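UDP-N-Acetylglucosamine 2-Epimerase (Thermus thermophilus, PDB 1V4V) probably interconverts UDP-N-acetylglucosamine and UDP-N-acetylmannosamine by inverting carbon 2 of the sugar. Local coordinates at residues Lys6-Ala11 with Tyr94-Gly99; Leu102-Val107 with Arg141-Leu146; Pro199-Thr204 with Leu277-Ser282; Thr232-Val237 with Val258-Leu263. One frame throughout, in Å; residues are numbered along the deposited sequence.

Contact 1: residues Lys6-Ala11 with Tyr94-Gly99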
# COMPACT_ATOMS: atom_id res chain seq x y z
N LYS A 6 19.59 -19.08 1.06
CA LYS A 6 18.54 -18.06 1.16
C LYS A 6 17.20 -18.73 1.44
O LYS A 6 16.93 -19.83 0.96
CB LYS A 6 18.45 -17.25 -0.13
CG LYS A 6 19.71 -16.51 -0.54
CD LYS A 6 20.14 -15.49 0.51
CE LYS A 6 21.12 -14.48 -0.06
NZ LYS A 6 22.28 -15.13 -0.74
N ARG A 7 16.35 -18.05 2.21
CA ARG A 7 15.04 -18.60 2.53
C ARG A 7 13.93 -17.71 1.97
O ARG A 7 13.94 -16.49 2.16
CB ARG A 7 14.89 -18.76 4.04
CG ARG A 7 16.04 -19.54 4.68
CD ARG A 7 15.71 -19.94 6.12
NE ARG A 7 16.90 -20.34 6.88
CZ ARG A 7 17.75 -21.30 6.52
NH1 ARG A 7 17.56 -21.98 5.40
NH2 ARG A 7 18.79 -21.58 7.29
N VAL A 8 12.99 -18.32 1.26
CA VAL A 8 11.87 -17.60 0.66
C VAL A 8 10.57 -18.11 1.25
O VAL A 8 10.19 -19.26 1.03
CB VAL A 8 11.85 -17.80 -0.87
CG1 VAL A 8 10.70 -17.01 -1.49
CG2 VAL A 8 13.17 -17.36 -1.46
N VAL A 9 9.89 -17.26 2.00
CA VAL A 9 8.64 -17.65 2.63
C VAL A 9 7.43 -17.27 1.79
O VAL A 9 7.27 -16.12 1.40
CB VAL A 9 8.50 -17.00 4.03
CG1 VAL A 9 7.17 -17.40 4.68
CG2 VAL A 9 9.67 -17.43 4.93
N LEU A 10 6.60 -18.27 1.50
CA LEU A 10 5.36 -18.03 0.76
C LEU A 10 4.28 -18.01 1.83
O LEU A 10 4.08 -18.99 2.53
CB LEU A 10 5.08 -19.16 -0.24
CG LEU A 10 6.03 -19.27 -1.43
CD1 LEU A 10 7.36 -19.86 -0.98
CD2 LEU A 10 5.40 -20.16 -2.49
N ALA A 11 3.60 -16.88 1.95
CA ALA A 11 2.55 -16.73 2.95
C ALA A 11 1.18 -16.58 2.31
O ALA A 11 0.96 -15.68 1.51
CB ALA A 11 2.85 -15.51 3.82
N TYR A 94 13.27 -13.32 1.82
CA TYR A 94 12.33 -12.81 0.83
C TYR A 94 10.95 -13.36 1.17
O TYR A 94 10.83 -14.47 1.68
CB TYR A 94 12.75 -13.25 -0.58
CG TYR A 94 12.34 -12.29 -1.67
CD1 TYR A 94 11.04 -12.29 -2.18
CD2 TYR A 94 13.24 -11.33 -2.14
CE1 TYR A 94 10.65 -11.35 -3.15
CE2 TYR A 94 12.86 -10.40 -3.10
CZ TYR A 94 11.57 -10.42 -3.60
OH TYR A 94 11.22 -9.48 -4.53
N VAL A 95 9.92 -12.56 0.91
CA VAL A 95 8.56 -12.98 1.19
C VAL A 95 7.69 -12.84 -0.05
O VAL A 95 7.76 -11.83 -0.75
CB VAL A 95 7.93 -12.14 2.32
CG1 VAL A 95 6.51 -12.63 2.60
CG2 VAL A 95 8.77 -12.25 3.58
N LEU A 96 6.89 -13.85 -0.33
CA LEU A 96 5.99 -13.81 -1.47
C LEU A 96 4.56 -13.87 -0.97
O LEU A 96 4.22 -14.69 -0.12
CB LEU A 96 6.25 -15.00 -2.41
CG LEU A 96 7.58 -15.04 -3.17
CD1 LEU A 96 7.65 -16.30 -4.03
CD2 LEU A 96 7.73 -13.80 -4.04
N VAL A 97 3.72 -12.96 -1.46
CA VAL A 97 2.32 -12.97 -1.08
C VAL A 97 1.52 -12.99 -2.37
O VAL A 97 2.04 -12.72 -3.45
CB VAL A 97 1.92 -11.74 -0.21
CG1 VAL A 97 2.62 -11.82 1.15
CG2 VAL A 97 2.28 -10.44 -0.91
N HIS A 98 0.24 -13.31 -2.24
CA HIS A 98 -0.65 -13.40 -3.38
C HIS A 98 -2.03 -12.92 -2.99
O HIS A 98 -2.48 -13.14 -1.87
CB HIS A 98 -0.75 -14.86 -3.84
CG HIS A 98 -1.70 -15.07 -4.98
ND1 HIS A 98 -1.30 -15.14 -6.29
CD2 HIS A 98 -3.05 -15.20 -5.00
CE1 HIS A 98 -2.35 -15.29 -7.07
NE2 HIS A 98 -3.43 -15.33 -6.31
N GLY A 99 -2.72 -12.27 -3.91
CA GLY A 99 -4.06 -11.84 -3.59
C GLY A 99 -4.23 -10.44 -3.05
O GLY A 99 -3.27 -9.68 -2.89
O HOH W 1 -0.69 -14.24 0.19
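V8, V9 and L10 run parallel to Y94, V95 and L96, the directions of the two strands 21° apart. V9 is held through both its polar atoms. V9 N donates to Y94 O at 3.0 Å, and V9 O receives L96 N at 2.9 Å. The next link, A11 N to L96 O at 3.1 Å, is almost straight (173°). Y94 N reaches R7 O only weakly. Past A11 the strands part, and a water takes over: it donates to A11 O (2.6 Å) and accepts from H98 N (2.8 Å).

On the V8, L10 and L96 face, V8 crosses L96, and its CG1, anti to the backbone N (chi1 -179°), meets L96 CD1 at 4.0 Å. L10 CG touches the same methyl. Helices 15-29 and 353-364 cover this face. V9 and V95 occupy the other face, where V95 packs on helix 102-113. The Y94 OH hydrogen-bonds to D148.

This is the central strand pair of the N-terminal Rossmann-like domain of a GT-B fold, where the strand order reverses. Main-chain bonds carry the pairing, and the aliphatic side chains shield them from solvent.

Contact 2: residues Leu102-Val107 with Arg141-Leu146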
# COMPACT_ATOMS: atom_id res chain seq x y z
N LEU A 102 -7.01 -8.57 3.32
CA LEU A 102 -6.47 -7.73 4.38
C LEU A 102 -5.25 -8.45 5.00
O LEU A 102 -4.23 -7.82 5.30
CB LEU A 102 -7.54 -7.50 5.45
CG LEU A 102 -7.24 -6.50 6.57
CD1 LEU A 102 -7.20 -5.10 5.99
CD2 LEU A 102 -8.33 -6.58 7.63
N THR A 103 -5.36 -9.76 5.18
CA THR A 103 -4.27 -10.53 5.76
C THR A 103 -3.03 -10.45 4.88
O THR A 103 -1.92 -10.34 5.39
CB THR A 103 -4.68 -12.01 5.95
OG1 THR A 103 -5.79 -12.07 6.85
CG2 THR A 103 -3.52 -12.82 6.54
N THR A 104 -3.22 -10.51 3.57
CA THR A 104 -2.09 -10.42 2.66
C THR A 104 -1.34 -9.11 2.83
O THR A 104 -0.11 -9.10 2.85
CB THR A 104 -2.55 -10.59 1.19
OG1 THR A 104 -2.83 -11.98 0.95
CG2 THR A 104 -1.47 -10.12 0.22
N PHE A 105 -2.07 -8.00 2.95
CA PHE A 105 -1.38 -6.73 3.14
C PHE A 105 -0.71 -6.69 4.51
O PHE A 105 0.42 -6.22 4.63
CB PHE A 105 -2.33 -5.53 3.04
CG PHE A 105 -1.69 -4.25 3.48
CD1 PHE A 105 -0.57 -3.75 2.81
CD2 PHE A 105 -2.12 -3.60 4.64
CE1 PHE A 105 0.11 -2.63 3.29
CE2 PHE A 105 -1.44 -2.47 5.12
CZ PHE A 105 -0.33 -1.99 4.44
N ALA A 106 -1.40 -7.18 5.53
CA ALA A 106 -0.85 -7.17 6.88
C ALA A 106 0.47 -7.94 6.91
O ALA A 106 1.42 -7.52 7.58
CB ALA A 106 -1.84 -7.78 7.86
N VAL A 107 0.54 -9.05 6.18
CA VAL A 107 1.76 -9.84 6.13
C VAL A 107 2.86 -9.10 5.37
O VAL A 107 4.01 -9.07 5.80
CB VAL A 107 1.50 -11.22 5.45
CG1 VAL A 107 2.81 -11.97 5.27
CG2 VAL A 107 0.55 -12.04 6.32
N ARG A 141 -3.40 -2.09 -3.60
CA ARG A 141 -2.61 -0.89 -3.86
C ARG A 141 -1.62 -0.67 -2.72
O ARG A 141 -0.46 -0.32 -2.95
CB ARG A 141 -3.53 0.32 -4.02
CG ARG A 141 -4.29 0.31 -5.34
CD ARG A 141 -5.22 1.50 -5.45
NE ARG A 141 -4.50 2.76 -5.30
CZ ARG A 141 -5.07 3.96 -5.33
NH1 ARG A 141 -6.38 4.06 -5.50
NH2 ARG A 141 -4.33 5.05 -5.15
N LEU A 142 -2.07 -0.89 -1.48
CA LEU A 142 -1.21 -0.74 -0.31
C LEU A 142 -0.06 -1.75 -0.39
O LEU A 142 1.10 -1.41 -0.20
CB LEU A 142 -2.00 -0.96 0.98
CG LEU A 142 -3.03 0.11 1.36
CD1 LEU A 142 -3.88 -0.39 2.52
CD2 LEU A 142 -2.31 1.42 1.75
N THR A 143 -0.40 -3.01 -0.67
CA THR A 143 0.61 -4.05 -0.79
C THR A 143 1.66 -3.71 -1.84
O THR A 143 2.86 -3.90 -1.61
CB THR A 143 -0.02 -5.41 -1.14
OG1 THR A 143 -0.94 -5.79 -0.11
CG2 THR A 143 1.06 -6.49 -1.28
N ASP A 144 1.23 -3.18 -2.98
CA ASP A 144 2.17 -2.85 -4.04
C ASP A 144 3.07 -1.66 -3.75
O ASP A 144 4.10 -1.48 -4.38
CB ASP A 144 1.45 -2.67 -5.37
CG ASP A 144 0.91 -3.98 -5.90
OD1 ASP A 144 1.47 -5.03 -5.51
OD2 ASP A 144 -0.04 -3.97 -6.70
N VAL A 145 2.67 -0.82 -2.80
CA VAL A 145 3.53 0.30 -2.42
C VAL A 145 4.81 -0.31 -1.83
O VAL A 145 5.92 0.17 -2.08
CB VAL A 145 2.88 1.18 -1.34
CG1 VAL A 145 3.93 2.05 -0.65
CG2 VAL A 145 1.81 2.06 -1.96
N LEU A 146 4.64 -1.39 -1.07
CA LEU A 146 5.73 -2.06 -0.38
C LEU A 146 6.50 -3.14 -1.14
O LEU A 146 7.54 -3.60 -0.67
CB LEU A 146 5.20 -2.70 0.91
CG LEU A 146 4.34 -1.83 1.81
CD1 LEU A 146 3.90 -2.65 3.00
CD2 LEU A 146 5.13 -0.59 2.24
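CG of F105 lies anti to the backbone N (chi1 169°), which brings the ring alongside L142 and T143. T143 answers with OG1 placed beside its own backbone N (chi1 -61°), facing F105. The F105 and T143 side chains pass one another running opposite ways. They join helices 102-113 and 136-146 of the N-terminal Rossmann-like domain of the GT-B fold. The short helix segments run in nearly the same direction, with axes 9.1 Å apart.

L142 CB sits over one face of the F105 ring, offset toward the rim. It is 3.8 Å from the ring centroid of F105 and makes a CH-pi contact. L142 CD1 also approaches F105 CE2. L146 CD1 comes to F105 CE1 obliquely, at 3.8 Å. T143 OG1 lies in the plane of the ring, at its edge, 3.6 Å from F105 CD1. The hydroxyl takes its hydrogen-bonding partner within its own helix, at N139 O, so the touch on F105 is one of packing.

The ring also serves the dimer. It meets W109 of its own chain and stands edge-to-face with W109 of the second subunit, while L142 packs on V145 of that subunit. An alanine at F105 would probably open a gap beside L142 and L146 and leave W109 of the second subunit without this edge-to-face partner. T143 OG1 also rests 3.4 Å from F105 CA.

Contact 3: residues Pro199-Thr204 with Leu277-Ser282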
# COMPACT_ATOMS: atom_id res chain seq x y z
N PRO A 199 -11.18 -43.52 -26.09
CA PRO A 199 -11.01 -42.10 -25.75
C PRO A 199 -12.19 -41.52 -24.95
O PRO A 199 -13.28 -42.09 -24.94
CB PRO A 199 -10.89 -41.42 -27.11
CG PRO A 199 -10.40 -42.52 -28.01
CD PRO A 199 -11.22 -43.69 -27.54
N TYR A 200 -11.95 -40.37 -24.33
CA TYR A 200 -12.97 -39.72 -23.53
C TYR A 200 -13.30 -38.30 -23.96
O TYR A 200 -12.50 -37.63 -24.60
CB TYR A 200 -12.54 -39.63 -22.06
CG TYR A 200 -12.01 -40.91 -21.47
CD1 TYR A 200 -10.65 -41.09 -21.26
CD2 TYR A 200 -12.88 -41.93 -21.10
CE1 TYR A 200 -10.16 -42.27 -20.69
CE2 TYR A 200 -12.41 -43.11 -20.52
CZ TYR A 200 -11.04 -43.27 -20.32
OH TYR A 200 -10.57 -44.43 -19.75
N VAL A 201 -14.51 -37.88 -23.59
CA VAL A 201 -14.99 -36.52 -23.80
C VAL A 201 -15.49 -36.17 -22.41
O VAL A 201 -16.34 -36.87 -21.86
CB VAL A 201 -16.17 -36.44 -24.79
CG1 VAL A 201 -16.76 -35.03 -24.76
CG2 VAL A 201 -15.70 -36.77 -26.20
N THR A 202 -14.96 -35.10 -21.82
CA THR A 202 -15.41 -34.70 -20.49
C THR A 202 -16.56 -33.72 -20.65
O THR A 202 -16.50 -32.81 -21.48
CB THR A 202 -14.28 -34.03 -19.68
OG1 THR A 202 -13.24 -34.99 -19.43
CG2 THR A 202 -14.82 -33.53 -18.33
N VAL A 203 -17.61 -33.94 -19.87
CA VAL A 203 -18.78 -33.07 -19.92
C VAL A 203 -19.05 -32.44 -18.56
O VAL A 203 -18.95 -33.11 -17.53
CB VAL A 203 -20.05 -33.84 -20.35
CG1 VAL A 203 -21.27 -32.94 -20.27
CG2 VAL A 203 -19.89 -34.37 -21.77
N THR A 204 -19.40 -31.16 -18.59
CA THR A 204 -19.71 -30.40 -17.38
C THR A 204 -20.79 -29.34 -17.67
O THR A 204 -20.64 -28.50 -18.57
CB THR A 204 -18.43 -29.72 -16.82
OG1 THR A 204 -17.93 -30.48 -15.72
CG2 THR A 204 -18.70 -28.29 -16.38
N LEU A 277 -11.80 -33.83 -25.82
CA LEU A 277 -12.57 -32.60 -25.84
C LEU A 277 -13.29 -32.38 -24.52
O LEU A 277 -13.64 -33.33 -23.83
CB LEU A 277 -13.62 -32.71 -26.95
CG LEU A 277 -14.76 -31.70 -27.05
CD1 LEU A 277 -14.20 -30.38 -27.58
CD2 LEU A 277 -15.85 -32.23 -27.99
N LEU A 278 -13.49 -31.10 -24.18
CA LEU A 278 -14.22 -30.71 -22.98
C LEU A 278 -15.47 -29.96 -23.42
O LEU A 278 -15.39 -29.02 -24.21
CB LEU A 278 -13.38 -29.78 -22.09
CG LEU A 278 -14.21 -29.13 -20.97
CD1 LEU A 278 -14.69 -30.20 -20.00
CD2 LEU A 278 -13.39 -28.06 -20.25
N VAL A 279 -16.63 -30.39 -22.92
CA VAL A 279 -17.89 -29.73 -23.22
C VAL A 279 -18.29 -29.09 -21.89
O VAL A 279 -18.39 -29.77 -20.87
CB VAL A 279 -18.98 -30.74 -23.63
CG1 VAL A 279 -20.31 -30.02 -23.86
CG2 VAL A 279 -18.55 -31.47 -24.90
N THR A 280 -18.52 -27.78 -21.88
CA THR A 280 -18.88 -27.13 -20.63
C THR A 280 -19.63 -25.81 -20.83
O THR A 280 -19.78 -25.34 -21.96
CB THR A 280 -17.61 -26.82 -19.80
OG1 THR A 280 -17.97 -26.30 -18.52
CG2 THR A 280 -16.73 -25.79 -20.53
N ASP A 281 -20.10 -25.24 -19.73
CA ASP A 281 -20.78 -23.95 -19.78
C ASP A 281 -20.17 -23.08 -18.69
O ASP A 281 -20.70 -22.03 -18.34
CB ASP A 281 -22.30 -24.09 -19.59
CG ASP A 281 -22.67 -24.61 -18.21
OD1 ASP A 281 -23.89 -24.69 -17.93
OD2 ASP A 281 -21.78 -24.95 -17.41
N SER A 282 -19.04 -23.55 -18.18
CA SER A 282 -18.31 -22.86 -17.11
C SER A 282 -17.05 -22.16 -17.61
O SER A 282 -16.22 -22.77 -18.27
CB SER A 282 -17.92 -23.87 -16.02
OG SER A 282 -16.91 -23.33 -15.18
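T202, V203 and T204 fit closely against L278, V279 and T280. Toward the other end the pairing runs as far as the bond from T202 N to L277 O, at 3.0 Å, and loosens beyond it. The strands are parallel neighbours in the C-terminal Rossmann-like sheet of the GT-B fold, being the first and fourth strands of that sheet in chain order. V279 is gripped through both its N and its O. The N donates to T202 O at 2.8 Å, and the O accepts from T204 N at 2.9 Å.

On one face L278 crosses T202, its CD1 meeting T202 CG2 at 3.7 Å. On the other, V201 CG1 touches V279 CG2 at 4.0 Å, and V203 lies beside V279. At the C-terminal ends T204 and T280 lie side by side, and T280 OG1 makes a weak bond to T204 O.

T280 OG1, anti to the backbone N (chi1 -175°), accepts from S282 N at 3.0 Å and closes an ST turn. S282 then N-caps helix 283-291. An alanine at T280 would probably leave S282 N without its acceptor and let the turn before this helix loosen. D281 bonds through its carboxylate to the backbone N atoms of H206 and R207.

The opposite end is more open. P199 is exposed, and Y200 OH hydrogen-bonds to P196 O. There, Y200 O and L277 N stand 4.1 Å apart, and L277 N, though buried, has no partner in the model.

Contact 4: residues Thr232-Val237 with Val258-Leu263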
# COMPACT_ATOMS: atom_id res chain seq x y z
N THR A 232 -16.30 -42.38 -24.88
CA THR A 232 -16.99 -42.45 -23.60
C THR A 232 -17.10 -41.03 -23.06
O THR A 232 -16.10 -40.34 -22.91
CB THR A 232 -16.23 -43.31 -22.60
OG1 THR A 232 -16.20 -44.66 -23.08
CG2 THR A 232 -16.92 -43.26 -21.23
N PHE A 233 -18.33 -40.61 -22.79
CA PHE A 233 -18.59 -39.27 -22.27
C PHE A 233 -18.68 -39.31 -20.75
O PHE A 233 -19.58 -39.94 -20.20
CB PHE A 233 -19.89 -38.73 -22.89
CG PHE A 233 -19.82 -38.58 -24.39
CD1 PHE A 233 -19.87 -39.69 -25.22
CD2 PHE A 233 -19.62 -37.32 -24.97
CE1 PHE A 233 -19.72 -39.58 -26.60
CE2 PHE A 233 -19.47 -37.18 -26.35
CZ PHE A 233 -19.52 -38.31 -27.17
N VAL A 234 -17.74 -38.65 -20.10
CA VAL A 234 -17.67 -38.63 -18.64
C VAL A 234 -18.18 -37.31 -18.11
O VAL A 234 -17.62 -36.24 -18.40
CB VAL A 234 -16.24 -38.89 -18.16
CG1 VAL A 234 -16.21 -39.01 -16.64
CG2 VAL A 234 -15.71 -40.17 -18.81
N TYR A 235 -19.23 -37.39 -17.30
CA TYR A 235 -19.91 -36.23 -16.76
C TYR A 235 -20.05 -36.20 -15.23
O TYR A 235 -20.92 -36.87 -14.68
CB TYR A 235 -21.29 -36.16 -17.43
CG TYR A 235 -22.21 -35.01 -17.07
CD1 TYR A 235 -21.78 -33.94 -16.29
CD2 TYR A 235 -23.52 -35.00 -17.55
CE1 TYR A 235 -22.64 -32.87 -16.01
CE2 TYR A 235 -24.38 -33.94 -17.27
CZ TYR A 235 -23.94 -32.88 -16.50
OH TYR A 235 -24.79 -31.83 -16.25
N PRO A 236 -19.19 -35.44 -14.54
CA PRO A 236 -19.29 -35.35 -13.07
C PRO A 236 -20.43 -34.37 -12.84
O PRO A 236 -20.27 -33.16 -13.01
CB PRO A 236 -17.94 -34.76 -12.67
CG PRO A 236 -17.02 -35.12 -13.82
CD PRO A 236 -17.91 -34.88 -15.01
N VAL A 237 -21.60 -34.88 -12.46
CA VAL A 237 -22.77 -34.04 -12.25
C VAL A 237 -22.84 -33.36 -10.89
O VAL A 237 -22.67 -34.01 -9.86
CB VAL A 237 -24.07 -34.86 -12.45
CG1 VAL A 237 -25.28 -33.93 -12.49
CG2 VAL A 237 -23.97 -35.67 -13.72
N VAL A 258 -20.98 -41.80 -18.68
CA VAL A 258 -20.66 -42.18 -17.31
C VAL A 258 -20.95 -40.97 -16.42
O VAL A 258 -20.30 -39.93 -16.56
CB VAL A 258 -19.17 -42.56 -17.14
CG1 VAL A 258 -18.88 -42.85 -15.67
CG2 VAL A 258 -18.84 -43.77 -17.99
N LEU A 259 -21.92 -41.11 -15.53
CA LEU A 259 -22.26 -40.01 -14.63
C LEU A 259 -21.55 -40.22 -13.30
O LEU A 259 -21.67 -41.27 -12.67
CB LEU A 259 -23.78 -39.93 -14.43
CG LEU A 259 -24.63 -39.87 -15.70
CD1 LEU A 259 -26.08 -39.56 -15.31
CD2 LEU A 259 -24.11 -38.80 -16.64
N LEU A 260 -20.81 -39.20 -12.87
CA LEU A 260 -20.08 -39.27 -11.62
C LEU A 260 -20.45 -38.12 -10.70
O LEU A 260 -21.14 -37.18 -11.10
CB LEU A 260 -18.57 -39.20 -11.89
CG LEU A 260 -17.98 -40.24 -12.85
CD1 LEU A 260 -16.51 -39.93 -13.09
CD2 LEU A 260 -18.14 -41.63 -12.25
N ASP A 261 -20.00 -38.21 -9.45
CA ASP A 261 -20.23 -37.15 -8.48
C ASP A 261 -19.08 -36.18 -8.70
O ASP A 261 -18.07 -36.54 -9.32
CB ASP A 261 -20.16 -37.70 -7.05
CG ASP A 261 -21.43 -38.43 -6.64
OD1 ASP A 261 -21.42 -39.10 -5.58
OD2 ASP A 261 -22.45 -38.32 -7.35
N PRO A 262 -19.21 -34.93 -8.23
CA PRO A 262 -18.15 -33.93 -8.41
C PRO A 262 -16.76 -34.47 -8.04
O PRO A 262 -16.59 -35.14 -7.02
CB PRO A 262 -18.60 -32.80 -7.50
CG PRO A 262 -20.10 -32.85 -7.66
CD PRO A 262 -20.38 -34.34 -7.56
N LEU A 263 -15.78 -34.17 -8.88
CA LEU A 263 -14.41 -34.64 -8.66
C LEU A 263 -13.54 -33.61 -7.95
O LEU A 263 -13.86 -32.42 -7.92
CB LEU A 263 -13.77 -35.00 -10.01
CG LEU A 263 -14.46 -36.04 -10.88
CD1 LEU A 263 -13.77 -36.10 -12.24
CD2 LEU A 263 -14.43 -37.40 -10.21
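F233 O accepts V258 N at 2.8 Å, the first of four main-chain bonds that step up this parallel pair. V258 O then takes Y235 N at 2.9 Å. Y235 O receives L260 N at 3.0 Å, but the donor stands above the carbonyl plane, 42° out of it. L260 O closes the ladder with V237 N at 2.7 Å, a donor tilted 24° from the plane. P236 has no N-H to give. Its CA instead lies 3.3 Å from L260 O, a CA-H...O contact to a carbonyl that already holds V237 N.

V234 turns its polar atoms the other way. Its N and O pair with V201 and V203 of strand 200-203, so strand 232-236 is bonded along both edges. The pair closes a beta-alpha-beta crossover in the C-terminal Rossmann-like domain: strand 232-236, helix 241-251, then strand 257-260 at the sheet margin. R244 of that helix serves both segments, bonding to V237 O and forming a salt bridge with D261 OD2. Y235 OH has a weak bond to M205 O.

Apolar groups fill both faces. V234 CG1, anti to the backbone N (chi1 -174°), reaches L260 CD1 at 3.7 Å. Farther along that face P236 CG meets L263 CD1, also at 3.7 Å. On the other face Y235 CB touches L259 CD2, and V237 CG2 sits over the centre of the Y235 ring, 3.6 Å above its plane.

Contacts 1 and 2 lie in one domain and contacts 3 and 4 in the other; the centres of contacts 1 and 3 are about 36 Å apart. Contacts 1, 2 and 3 are buried, while contact 4, on an outer strand, is partly open to solvent. Contacts 1 and 3 match: each joins the first and fourth strands of its sheet. Contact 4 is nested within the loop closed by contact 3, and its strand 232-236 is the sheet neighbour of strand 200-203 in contact 3. Contact 2 differs in chemistry, packing helices around a ring instead of pairing main chains. It meets contact 1 through T104, and among the four it alone touches the second subunit.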